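Local coordinates for uncharacterized protein MTH_862 (Methanothermobacter thermautotrophicus, PDB 2R47) that is of unknown function, belongs to an uncharacterized archaeal protein family and forms a two-chain assembly built on a mixed beta sheet that runs across both subunits, at residues A[15-20]-A[44-49]; A[26-32]-A[85-91]; A[57-62]-A[109-113]; A[121-127]-A[142-148]. All blocks are in the same frame, centred on the assembly; numbering follows the deposited sequence. Where two conformers were deposited one is given.

In the fold
All four contacts belong to one mixed seven-stranded sheet and the helices on its two faces. Contact 1 pairs helices 11-22 and 40-48 on one face; contact 3, about 21 Å away between centres, sets the turn after strand 53-58 against helix 103-113 on the other. Contact 2 lies between, joining central strands 28-33 and 88-91, its centre about 10 Å from that of contact 3. Contact 4 pairs strand 118-125 with 142-154, the last strand of the sheet within the chain. Along the sequence, contact 2 alternates with contacts 1 and 3, and contact 4 comes last. There strand 142-154 carries the sheet into the second subunit.

Contact 1: A[15-20]-A[44-49]; sequences HLGVFR and LFAYAV
His15 lays its imidazole face over the tip of Phe45: the CZ atom stands above the middle of the ring, 3.4 Å from His15 NE2, and the planes meet at 73°, a T-shaped pair in which Phe45 supplies the edge. Holding CG anti to the backbone N (chi1 -163°) is what carries the histidine ring across to Phe45. Next, Leu16 reaches the flat side of the same phenyl ring with one branch, CD2, which makes a CH-pi contact 4.0 Å from the Phe45 ring centroid. That methyl also touches Leu44 CG and, at 3.9 Å, Ala48 CB. One turn on, Phe19 offers its ring face to another part of the Phe45 edge, at CD1, a T-shaped pair with centroids 5.4 Å apart, while Val49 CG2 meets the rim of the Phe19 ring in plane, 3.8 Å from CE2. Arg20 closes the row at the more exposed end. Its extended chain slides past Val49 and brings NE to Ala48 O at 2.9 Å, with the oxygen close to the guanidinium plane, so a carbonyl near the end of helix 40-48 gains a side-chain donor. The two helices cross at -63°. Below them Phe19 and Phe45 rest on strand 118-125, and His15 also touches Ile148 of the second subunit. An aromatic cluster of His15, Phe19 and Phe45 thus joins two helices on one face of the sheet in an alpha/beta fold.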
# COMPACT_ATOMS: atom_id res chain seq x y z
N HIS A 15 -2.22 -11.12 -6.18
CA HIS A 15 -0.97 -10.67 -5.55
C HIS A 15 -0.96 -11.05 -4.06
O HIS A 15 0.01 -11.68 -3.56
CB HIS A 15 -0.86 -9.15 -5.70
CG HIS A 15 0.52 -8.62 -5.45
ND1 HIS A 15 0.80 -7.27 -5.47
CD2 HIS A 15 1.71 -9.25 -5.24
CE1 HIS A 15 2.10 -7.09 -5.26
NE2 HIS A 15 2.67 -8.28 -5.10
N LEU A 16 -2.04 -10.72 -3.35
CA LEU A 16 -2.16 -11.17 -1.96
C LEU A 16 -2.18 -12.70 -1.84
O LEU A 16 -1.56 -13.28 -0.93
CB LEU A 16 -3.44 -10.57 -1.31
CG LEU A 16 -3.57 -9.03 -1.32
CD1 LEU A 16 -4.92 -8.63 -0.68
CD2 LEU A 16 -2.39 -8.40 -0.61
N GLY A 17 -2.91 -13.35 -2.75
CA GLY A 17 -3.01 -14.82 -2.72
C GLY A 17 -1.70 -15.59 -2.86
O GLY A 17 -1.46 -16.56 -2.11
N VAL A 18 -0.85 -15.17 -3.79
CA VAL A 18 0.46 -15.85 -3.94
C VAL A 18 1.34 -15.62 -2.71
O VAL A 18 2.15 -16.46 -2.35
CB VAL A 18 1.21 -15.49 -5.24
CG1 VAL A 18 0.36 -15.86 -6.46
CG2 VAL A 18 1.62 -14.00 -5.27
N PHE A 19 1.16 -14.47 -2.04
CA PHE A 19 1.87 -14.23 -0.78
C PHE A 19 1.32 -15.19 0.29
O PHE A 19 2.10 -15.88 1.00
CB PHE A 19 1.75 -12.75 -0.32
CG PHE A 19 2.54 -12.46 0.95
CD1 PHE A 19 3.94 -12.44 0.93
CD2 PHE A 19 1.88 -12.32 2.17
CE1 PHE A 19 4.68 -12.23 2.13
CE2 PHE A 19 2.61 -12.13 3.35
CZ PHE A 19 3.98 -12.03 3.31
N ARG A 20 -0.00 -15.26 0.42
CA ARG A 20 -0.59 -16.18 1.40
C ARG A 20 -0.09 -17.60 1.21
O ARG A 20 0.19 -18.27 2.18
CB ARG A 20 -2.11 -16.22 1.26
CG ARG A 20 -2.77 -14.97 1.77
CD ARG A 20 -4.29 -15.20 2.04
NE ARG A 20 -4.93 -13.89 1.98
CZ ARG A 20 -5.48 -13.36 0.89
NH1 ARG A 20 -5.57 -14.07 -0.24
NH2 ARG A 20 -6.01 -12.12 0.95
N LEU A 44 -0.27 -3.82 3.96
CA LEU A 44 -1.17 -4.50 3.01
C LEU A 44 -1.00 -6.00 3.08
O LEU A 44 -1.98 -6.76 3.18
CB LEU A 44 -0.94 -4.01 1.57
CG LEU A 44 -1.82 -4.72 0.52
CD1 LEU A 44 -3.31 -4.44 0.76
CD2 LEU A 44 -1.39 -4.31 -0.86
N PHE A 45 0.25 -6.45 3.04
CA PHE A 45 0.48 -7.90 3.03
C PHE A 45 0.28 -8.55 4.40
O PHE A 45 -0.17 -9.70 4.49
CB PHE A 45 1.83 -8.22 2.37
CG PHE A 45 1.77 -8.06 0.87
CD1 PHE A 45 1.37 -9.14 0.08
CD2 PHE A 45 1.96 -6.82 0.27
CE1 PHE A 45 1.28 -9.01 -1.33
CE2 PHE A 45 1.83 -6.67 -1.11
CZ PHE A 45 1.47 -7.77 -1.91
N ALA A 46 0.60 -7.81 5.46
CA ALA A 46 0.22 -8.23 6.83
C ALA A 46 -1.27 -8.43 7.00
O ALA A 46 -1.72 -9.44 7.59
CB ALA A 46 0.74 -7.21 7.88
N TYR A 47 -2.06 -7.50 6.46
CA TYR A 47 -3.51 -7.66 6.41
C TYR A 47 -3.92 -8.98 5.76
O TYR A 47 -4.81 -9.65 6.25
CB TYR A 47 -4.22 -6.50 5.68
CG TYR A 47 -5.74 -6.57 5.90
CD1 TYR A 47 -6.28 -6.28 7.17
CD2 TYR A 47 -6.61 -6.95 4.87
CE1 TYR A 47 -7.65 -6.35 7.41
CE2 TYR A 47 -8.02 -7.02 5.10
CZ TYR A 47 -8.51 -6.74 6.38
OH TYR A 47 -9.89 -6.81 6.67
N ALA A 48 -3.29 -9.34 4.65
CA ALA A 48 -3.63 -10.57 3.94
C ALA A 48 -3.33 -11.81 4.77
O ALA A 48 -3.90 -12.87 4.53
CB ALA A 48 -2.83 -10.62 2.60
N VAL A 49 -2.37 -11.69 5.70
CA VAL A 49 -2.03 -12.80 6.59
C VAL A 49 -2.19 -12.40 8.05
O VAL A 49 -1.38 -12.78 8.90
CB VAL A 49 -0.62 -13.38 6.31
CG1 VAL A 49 -0.58 -13.98 4.90
CG2 VAL A 49 0.51 -12.31 6.51

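Contact 2: A[26-32]-A[85-91]; sequences AERIGFA and VDVLVLL
In the conformer given, Asp86 turns its carboxylate back onto the backbone of Glu27 and Arg28. Its CG sits between the backbone N and the carbonyl carbon (chi1 56°), which places OD2 3.0 Å from Glu27 N, approached on the syn side, and 3.2 Å from Arg28 N, whose approach is from above the carboxylate plane. Before the strand, Ala26 CB touches Val87 CG2. Farther along, side chains alternate between the two faces of the sheet. On one, Phe31 and Val89 run abreast, with Phe31 CD1 3.8 Å from Val89 CB, and Ile29 CG2 crosses to Val89 CG2 at 3.6 Å. On the other, Ala32 meets Leu90 CD2 and Leu88 CD1, and Val85 CG1 packs against the Gly30 backbone, 3.5 Å from its N. Arg28 lies across Val85 with its CG against CG1, and its NH2 is bound by Gly83 O. The parallel strands are stitched by bonds such as Val89 N to Gly30 O at 2.8 Å and Ala32 N to Val89 O at 2.9 Å. Arg28 O takes two donors, Asp86 N and Val87 N, where the second chain turns its corner. Helix 40-48 covers Phe31, whereas helix 103-113 covers Leu88 and Ala32. The pairing is thus apolar through its middle and closed at one end by a carboxylate; in this conformer the two N-H groups would help offset the charge of Asp86, while the nearby Glu27 carboxylate would work against this.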
# COMPACT_ATOMS: atom_id res chain seq x y z
N ALA A 26 4.07 -20.45 7.94
CA ALA A 26 4.76 -19.53 8.87
C ALA A 26 3.89 -19.16 10.05
O ALA A 26 2.68 -19.06 9.93
CB ALA A 26 5.17 -18.23 8.13
N GLU A 27 4.53 -18.88 11.18
CA GLU A 27 3.85 -18.38 12.37
C GLU A 27 4.04 -16.86 12.51
O GLU A 27 3.15 -16.16 12.98
CB GLU A 27 4.44 -19.02 13.64
CG GLU A 27 4.22 -20.51 13.83
CD GLU A 27 4.78 -21.07 15.18
OE1 GLU A 27 5.61 -20.42 15.91
OE2 GLU A 27 4.36 -22.21 15.50
N ARG A 28 5.26 -16.38 12.19
CA ARG A 28 5.65 -15.02 12.51
C ARG A 28 6.37 -14.48 11.28
O ARG A 28 7.37 -15.07 10.84
CB ARG A 28 6.57 -15.00 13.74
CG ARG A 28 6.97 -13.60 14.23
CD ARG A 28 7.57 -13.57 15.66
NE ARG A 28 8.33 -12.33 15.91
CZ ARG A 28 7.81 -11.25 16.47
NH1 ARG A 28 6.54 -11.24 16.87
NH2 ARG A 28 8.56 -10.20 16.69
N ILE A 29 5.85 -13.38 10.75
CA ILE A 29 6.44 -12.74 9.59
C ILE A 29 6.95 -11.35 9.96
O ILE A 29 6.30 -10.62 10.70
CB ILE A 29 5.43 -12.63 8.44
CG1 ILE A 29 4.92 -14.03 8.05
CG2 ILE A 29 6.07 -11.94 7.19
CD1 ILE A 29 3.80 -14.00 7.03
N GLY A 30 8.12 -11.01 9.44
CA GLY A 30 8.74 -9.70 9.65
C GLY A 30 8.81 -9.07 8.28
O GLY A 30 9.20 -9.74 7.34
N PHE A 31 8.39 -7.82 8.17
CA PHE A 31 8.53 -7.06 6.89
C PHE A 31 9.53 -5.96 7.17
O PHE A 31 9.29 -5.20 8.08
CB PHE A 31 7.18 -6.42 6.51
CG PHE A 31 6.08 -7.43 6.21
CD1 PHE A 31 5.84 -7.86 4.92
CD2 PHE A 31 5.25 -7.91 7.25
CE1 PHE A 31 4.81 -8.76 4.63
CE2 PHE A 31 4.20 -8.83 6.97
CZ PHE A 31 4.00 -9.25 5.66
N ALA A 32 10.61 -5.89 6.39
CA ALA A 32 11.65 -4.86 6.59
C ALA A 32 11.63 -3.94 5.39
O ALA A 32 11.72 -4.38 4.24
CB ALA A 32 13.02 -5.51 6.73
N VAL A 85 11.68 -13.97 13.43
CA VAL A 85 10.56 -14.39 12.63
C VAL A 85 10.92 -15.62 11.87
O VAL A 85 12.11 -15.90 11.68
CB VAL A 85 10.15 -13.25 11.62
CG1 VAL A 85 9.79 -11.98 12.40
CG2 VAL A 85 11.33 -12.91 10.69
N ASP A 86 9.93 -16.40 11.45
CA ASP A 86 10.25 -17.55 10.63
C ASP A 86 10.16 -17.27 9.12
O ASP A 86 10.60 -18.06 8.31
CB ASP A 86 9.50 -18.82 11.08
CG ASP A 86 8.01 -18.63 11.10
OD1 ASP A 86 7.48 -18.26 10.05
OD2 ASP A 86 7.36 -18.84 12.15
N VAL A 87 9.61 -16.11 8.76
CA VAL A 87 9.79 -15.60 7.37
C VAL A 87 10.16 -14.13 7.47
O VAL A 87 9.45 -13.34 8.13
CB VAL A 87 8.50 -15.67 6.48
CG1 VAL A 87 8.77 -15.08 5.06
CG2 VAL A 87 8.02 -17.12 6.34
N LEU A 88 11.26 -13.75 6.84
CA LEU A 88 11.64 -12.36 6.80
C LEU A 88 11.41 -11.88 5.38
O LEU A 88 11.99 -12.41 4.45
CB LEU A 88 13.10 -12.18 7.22
CG LEU A 88 13.64 -10.73 7.17
CD1 LEU A 88 12.82 -9.69 7.96
CD2 LEU A 88 15.14 -10.74 7.61
N VAL A 89 10.58 -10.84 5.22
CA VAL A 89 10.25 -10.33 3.91
C VAL A 89 10.96 -8.97 3.75
O VAL A 89 10.65 -7.98 4.45
CB VAL A 89 8.67 -10.16 3.73
CG1 VAL A 89 8.36 -9.62 2.30
CG2 VAL A 89 7.91 -11.49 4.09
N LEU A 90 11.92 -8.93 2.84
CA LEU A 90 12.59 -7.67 2.50
C LEU A 90 11.73 -6.95 1.45
O LEU A 90 11.34 -7.56 0.43
CB LEU A 90 13.98 -7.93 1.91
CG LEU A 90 14.90 -8.77 2.83
CD1 LEU A 90 16.34 -8.93 2.10
CD2 LEU A 90 14.97 -8.18 4.24
N LEU A 91 11.49 -5.66 1.67
CA LEU A 91 10.73 -4.83 0.74
C LEU A 91 11.67 -4.11 -0.21
O LEU A 91 12.83 -3.80 0.14
CB LEU A 91 9.80 -3.87 1.54
CG LEU A 91 8.83 -4.70 2.42
CD1 LEU A 91 8.01 -3.74 3.33
CD2 LEU A 91 7.84 -5.55 1.62

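Contact 3: A[57-62]-A[109-113]; sequences IPNTDF and LVEDA
Ala113 CB stands over one face of the Phe62 ring, a CH-pi contact 3.7 Å from the ring centroid, where the type II' beta turn from Pro58 to Asp61 delivers the chain to the last turn of helix 103-113. In this alpha/beta fold, the end of an inner strand and its turn dock on a helix that covers the sheet. The second first-shell group is Leu109, one turn earlier in the helix. Its CD1 branch touches both Phe62 CB, 3.9 Å away, and Ile57 CG2, 4.0 Å away, while its CB lies beside Thr60 CB. No hydrogen bond crosses between the segments, so the contact rests on fit. Outward, Phe62 owes its place to a chi1 of -174°, which points the ring away from its own N and toward the helix end. The turn behind it is closed by Asp61 N to Pro58 O at 3.0 Å, with Asn59 at its second position adopting a positive phi of 54°. On the helix side, Ala113 N bonds to Leu109 O at 2.8 Å, keeping the two apolar contact residues one turn apart. Ile57 and Leu109 are both backed by Leu88 and Ala32, and Ala113 pairs through its backbone with Val85, which ties this helix end to the chain leading into strand 88-91. At the rim of the patch, Phe62 CE2 comes to 3.7 Å from Asp112 O.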
# COMPACT_ATOMS: atom_id res chain seq x y z
N ILE A 57 9.83 -3.92 10.41
CA ILE A 57 11.19 -3.55 10.79
C ILE A 57 11.55 -2.35 9.93
O ILE A 57 11.59 -2.48 8.72
CB ILE A 57 12.15 -4.72 10.51
CG1 ILE A 57 11.81 -5.95 11.38
CG2 ILE A 57 13.65 -4.29 10.65
CD1 ILE A 57 12.34 -7.23 10.74
N PRO A 58 11.79 -1.18 10.55
CA PRO A 58 12.17 -0.01 9.78
C PRO A 58 13.63 -0.08 9.33
O PRO A 58 14.55 -0.24 10.15
CB PRO A 58 11.91 1.14 10.74
CG PRO A 58 12.23 0.57 12.12
CD PRO A 58 11.71 -0.88 12.01
N ASN A 59 13.85 0.07 8.03
CA ASN A 59 15.17 -0.05 7.43
C ASN A 59 15.78 -1.38 7.82
O ASN A 59 15.21 -2.39 7.52
CB ASN A 59 16.04 1.17 7.81
CG ASN A 59 15.48 2.46 7.23
OD1 ASN A 59 15.25 2.55 6.02
ND2 ASN A 59 15.16 3.40 8.08
N THR A 60 16.95 -1.40 8.48
CA THR A 60 17.47 -2.70 8.93
C THR A 60 17.59 -2.71 10.47
O THR A 60 18.41 -3.42 11.04
CB THR A 60 18.83 -3.06 8.26
OG1 THR A 60 19.78 -2.02 8.54
CG2 THR A 60 18.66 -3.18 6.73
N ASP A 61 16.78 -1.90 11.14
CA ASP A 61 16.85 -1.77 12.59
C ASP A 61 15.83 -2.65 13.30
O ASP A 61 14.78 -2.17 13.69
CB ASP A 61 16.67 -0.32 13.01
CG ASP A 61 17.08 -0.08 14.45
OD1 ASP A 61 17.41 -1.06 15.17
OD2 ASP A 61 17.09 1.09 14.83
N PHE A 62 16.23 -3.89 13.56
CA PHE A 62 15.40 -4.88 14.24
C PHE A 62 14.95 -4.42 15.63
O PHE A 62 13.83 -4.69 16.05
CB PHE A 62 16.23 -6.14 14.29
CG PHE A 62 15.55 -7.33 14.83
CD1 PHE A 62 14.26 -7.67 14.39
CD2 PHE A 62 16.22 -8.17 15.73
CE1 PHE A 62 13.63 -8.83 14.87
CE2 PHE A 62 15.60 -9.34 16.22
CZ PHE A 62 14.30 -9.65 15.80
N LEU A 109 20.83 -7.99 9.34
CA LEU A 109 19.38 -8.12 9.64
C LEU A 109 18.92 -9.55 9.46
O LEU A 109 18.17 -10.07 10.29
CB LEU A 109 18.54 -7.21 8.75
CG LEU A 109 17.04 -7.35 9.00
CD1 LEU A 109 16.63 -6.90 10.44
CD2 LEU A 109 16.24 -6.60 7.94
N VAL A 110 19.34 -10.17 8.36
CA VAL A 110 18.91 -11.53 8.07
C VAL A 110 19.45 -12.43 9.17
O VAL A 110 18.74 -13.29 9.69
CB VAL A 110 19.33 -11.97 6.66
CG1 VAL A 110 18.96 -13.46 6.44
CG2 VAL A 110 18.62 -11.09 5.61
N GLU A 111 20.71 -12.22 9.56
CA GLU A 111 21.31 -12.99 10.63
C GLU A 111 20.58 -12.83 11.94
O GLU A 111 20.37 -13.82 12.67
CB GLU A 111 22.77 -12.57 10.82
CG GLU A 111 23.52 -13.45 11.82
CD GLU A 111 23.59 -14.91 11.37
OE1 GLU A 111 23.49 -15.16 10.13
OE2 GLU A 111 23.76 -15.81 12.24
N ASP A 112 20.20 -11.59 12.26
CA ASP A 112 19.57 -11.30 13.55
C ASP A 112 18.07 -11.62 13.65
O ASP A 112 17.59 -12.09 14.70
CB ASP A 112 19.76 -9.83 13.92
CG ASP A 112 21.22 -9.47 14.24
OD1 ASP A 112 22.11 -10.36 14.41
OD2 ASP A 112 21.48 -8.25 14.31
N ALA A 113 17.31 -11.25 12.64
CA ALA A 113 15.85 -11.25 12.71
C ALA A 113 15.25 -12.53 12.16
O ALA A 113 14.13 -12.87 12.54
CB ALA A 113 15.27 -10.07 11.93

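Contact 4: A[121-127]-A[142-148]; sequences MGLCYMD and CVINADI
With chi1 at 175° the Asn145 side chain swings away from its own N-H and carries its amide across to Asp127, where OD1 accepts a bond from Asp127 N at 2.8 Å. The donor comes in well off the amide's C=O direction and tilted from its plane. Met126 is folded by turns at chi2 and chi3, which bring SD to Ile148 N at 3.5 Å, a weak N-H to sulfur bond. Both groups lie where strand 118-125 ends and a parallel beta-alpha-beta crossover begins, two short helices leading to strand 142-154 alongside it. Met126 and Asp127 both adopt left-handed helical backbone angles (positive phi) as the chain leaves the strand, with Asp127 at the N-cap position before the following helix, though its side chain makes no capping bond. Between the strands Ile144 N bonds to Gly122 O at 2.8 Å and Cys124 N to Ile144 O at 3.0 Å. On the face toward helices 11-22 and 40-48, Leu123 and Ile144 run alongside each other in the same direction; the approach of Leu123 CD1 to Ile144 CB, 3.5 Å, is tight. Met121 CE reaches the tip of Ile144, and the Tyr125 ring is flanked by Ala146 CB and crossed by Ile148. Residues 142-148 also pair antiparallel with a strand of the second subunit, making the sheet continuous through the dimer. A bound sulfate, probably from the crystallisation liquor, lies about 3 Å from the Met126 side chain. Cys124 turns to the other face, its SG 3.6 Å from Asn145 OD1.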
# COMPACT_ATOMS: atom_id res chain seq x y z
N MET A 121 12.45 -13.92 2.07
CA MET A 121 11.66 -13.52 0.92
C MET A 121 11.87 -12.06 0.54
O MET A 121 12.29 -11.25 1.37
CB MET A 121 10.17 -13.73 1.22
CG MET A 121 9.79 -15.19 1.29
SD MET A 121 8.01 -15.45 1.44
CE MET A 121 7.34 -14.11 0.39
N GLY A 122 11.57 -11.75 -0.71
CA GLY A 122 11.47 -10.38 -1.16
C GLY A 122 10.13 -10.09 -1.81
O GLY A 122 9.58 -10.89 -2.58
N LEU A 123 9.63 -8.90 -1.55
CA LEU A 123 8.39 -8.49 -2.17
C LEU A 123 8.74 -7.14 -2.77
O LEU A 123 9.14 -6.23 -2.04
CB LEU A 123 7.35 -8.34 -1.07
CG LEU A 123 5.87 -8.45 -1.29
CD1 LEU A 123 5.54 -9.84 -1.83
CD2 LEU A 123 5.20 -8.25 0.12
N CYS A 124 8.68 -7.00 -4.09
CA CYS A 124 9.08 -5.72 -4.67
C CYS A 124 8.25 -5.40 -5.93
O CYS A 124 7.40 -6.19 -6.35
CB CYS A 124 10.60 -5.73 -5.02
SG CYS A 124 11.07 -6.98 -6.24
N TYR A 125 8.49 -4.21 -6.48
CA TYR A 125 7.83 -3.77 -7.68
C TYR A 125 8.90 -3.48 -8.72
O TYR A 125 10.02 -3.07 -8.37
CB TYR A 125 6.96 -2.54 -7.44
CG TYR A 125 5.78 -2.86 -6.55
CD1 TYR A 125 4.52 -3.17 -7.08
CD2 TYR A 125 5.96 -2.93 -5.16
CE1 TYR A 125 3.44 -3.48 -6.22
CE2 TYR A 125 4.91 -3.28 -4.31
CZ TYR A 125 3.66 -3.56 -4.84
OH TYR A 125 2.66 -3.89 -3.93
N MET A 126 8.53 -3.65 -9.99
CA MET A 126 9.37 -3.27 -11.13
C MET A 126 10.73 -3.96 -11.08
O MET A 126 11.74 -3.36 -11.50
CB MET A 126 9.52 -1.73 -11.22
CG MET A 126 8.18 -0.99 -11.15
SD MET A 126 6.92 -1.53 -12.31
CE MET A 126 7.58 -0.82 -13.83
N ASP A 127 10.77 -5.18 -10.54
CA ASP A 127 11.97 -6.04 -10.55
C ASP A 127 13.13 -5.44 -9.75
O ASP A 127 14.30 -5.62 -10.10
CB ASP A 127 12.40 -6.33 -11.98
CG ASP A 127 12.96 -7.73 -12.17
OD1 ASP A 127 12.86 -8.59 -11.24
OD2 ASP A 127 13.50 -7.95 -13.28
N CYS A 142 12.22 -17.02 -1.92
CA CYS A 142 11.08 -16.76 -2.79
C CYS A 142 11.04 -15.25 -3.00
O CYS A 142 11.26 -14.51 -2.04
CB CYS A 142 9.74 -17.24 -2.14
SG CYS A 142 8.19 -16.72 -2.98
N VAL A 143 10.74 -14.79 -4.21
CA VAL A 143 10.57 -13.36 -4.44
C VAL A 143 9.23 -13.22 -5.15
O VAL A 143 8.92 -14.00 -6.04
CB VAL A 143 11.73 -12.72 -5.33
CG1 VAL A 143 11.32 -11.31 -5.85
CG2 VAL A 143 13.03 -12.63 -4.48
N ILE A 144 8.42 -12.24 -4.76
CA ILE A 144 7.22 -11.93 -5.48
C ILE A 144 7.42 -10.51 -6.01
O ILE A 144 7.69 -9.60 -5.24
CB ILE A 144 6.00 -11.97 -4.53
CG1 ILE A 144 5.78 -13.41 -4.05
CG2 ILE A 144 4.74 -11.48 -5.29
CD1 ILE A 144 4.93 -13.53 -2.79
N ASN A 145 7.39 -10.37 -7.33
CA ASN A 145 7.63 -9.11 -8.00
C ASN A 145 6.39 -8.67 -8.76
O ASN A 145 5.82 -9.48 -9.49
CB ASN A 145 8.81 -9.24 -8.98
CG ASN A 145 9.01 -7.96 -9.79
OD1 ASN A 145 9.04 -6.87 -9.23
ND2 ASN A 145 9.13 -8.09 -11.10
N ALA A 146 5.96 -7.42 -8.63
CA ALA A 146 4.81 -6.98 -9.44
C ALA A 146 5.16 -5.78 -10.31
O ALA A 146 5.98 -4.94 -9.89
CB ALA A 146 3.64 -6.59 -8.52
N ASP A 147 4.49 -5.63 -11.46
CA ASP A 147 4.68 -4.44 -12.25
C ASP A 147 3.39 -3.67 -12.24
O ASP A 147 2.32 -4.25 -12.23
CB ASP A 147 5.04 -4.77 -13.72
CG ASP A 147 6.37 -5.48 -13.85
OD1 ASP A 147 7.24 -5.37 -12.97
OD2 ASP A 147 6.55 -6.21 -14.82
N ILE A 148 3.52 -2.35 -12.26
CA ILE A 148 2.37 -1.45 -12.17
C ILE A 148 2.35 -0.56 -13.41
O ILE A 148 3.39 -0.01 -13.79
CB ILE A 148 2.52 -0.48 -10.96
CG1 ILE A 148 2.69 -1.22 -9.63
CG2 ILE A 148 1.37 0.59 -10.90
CD1 ILE A 148 1.65 -2.26 -9.34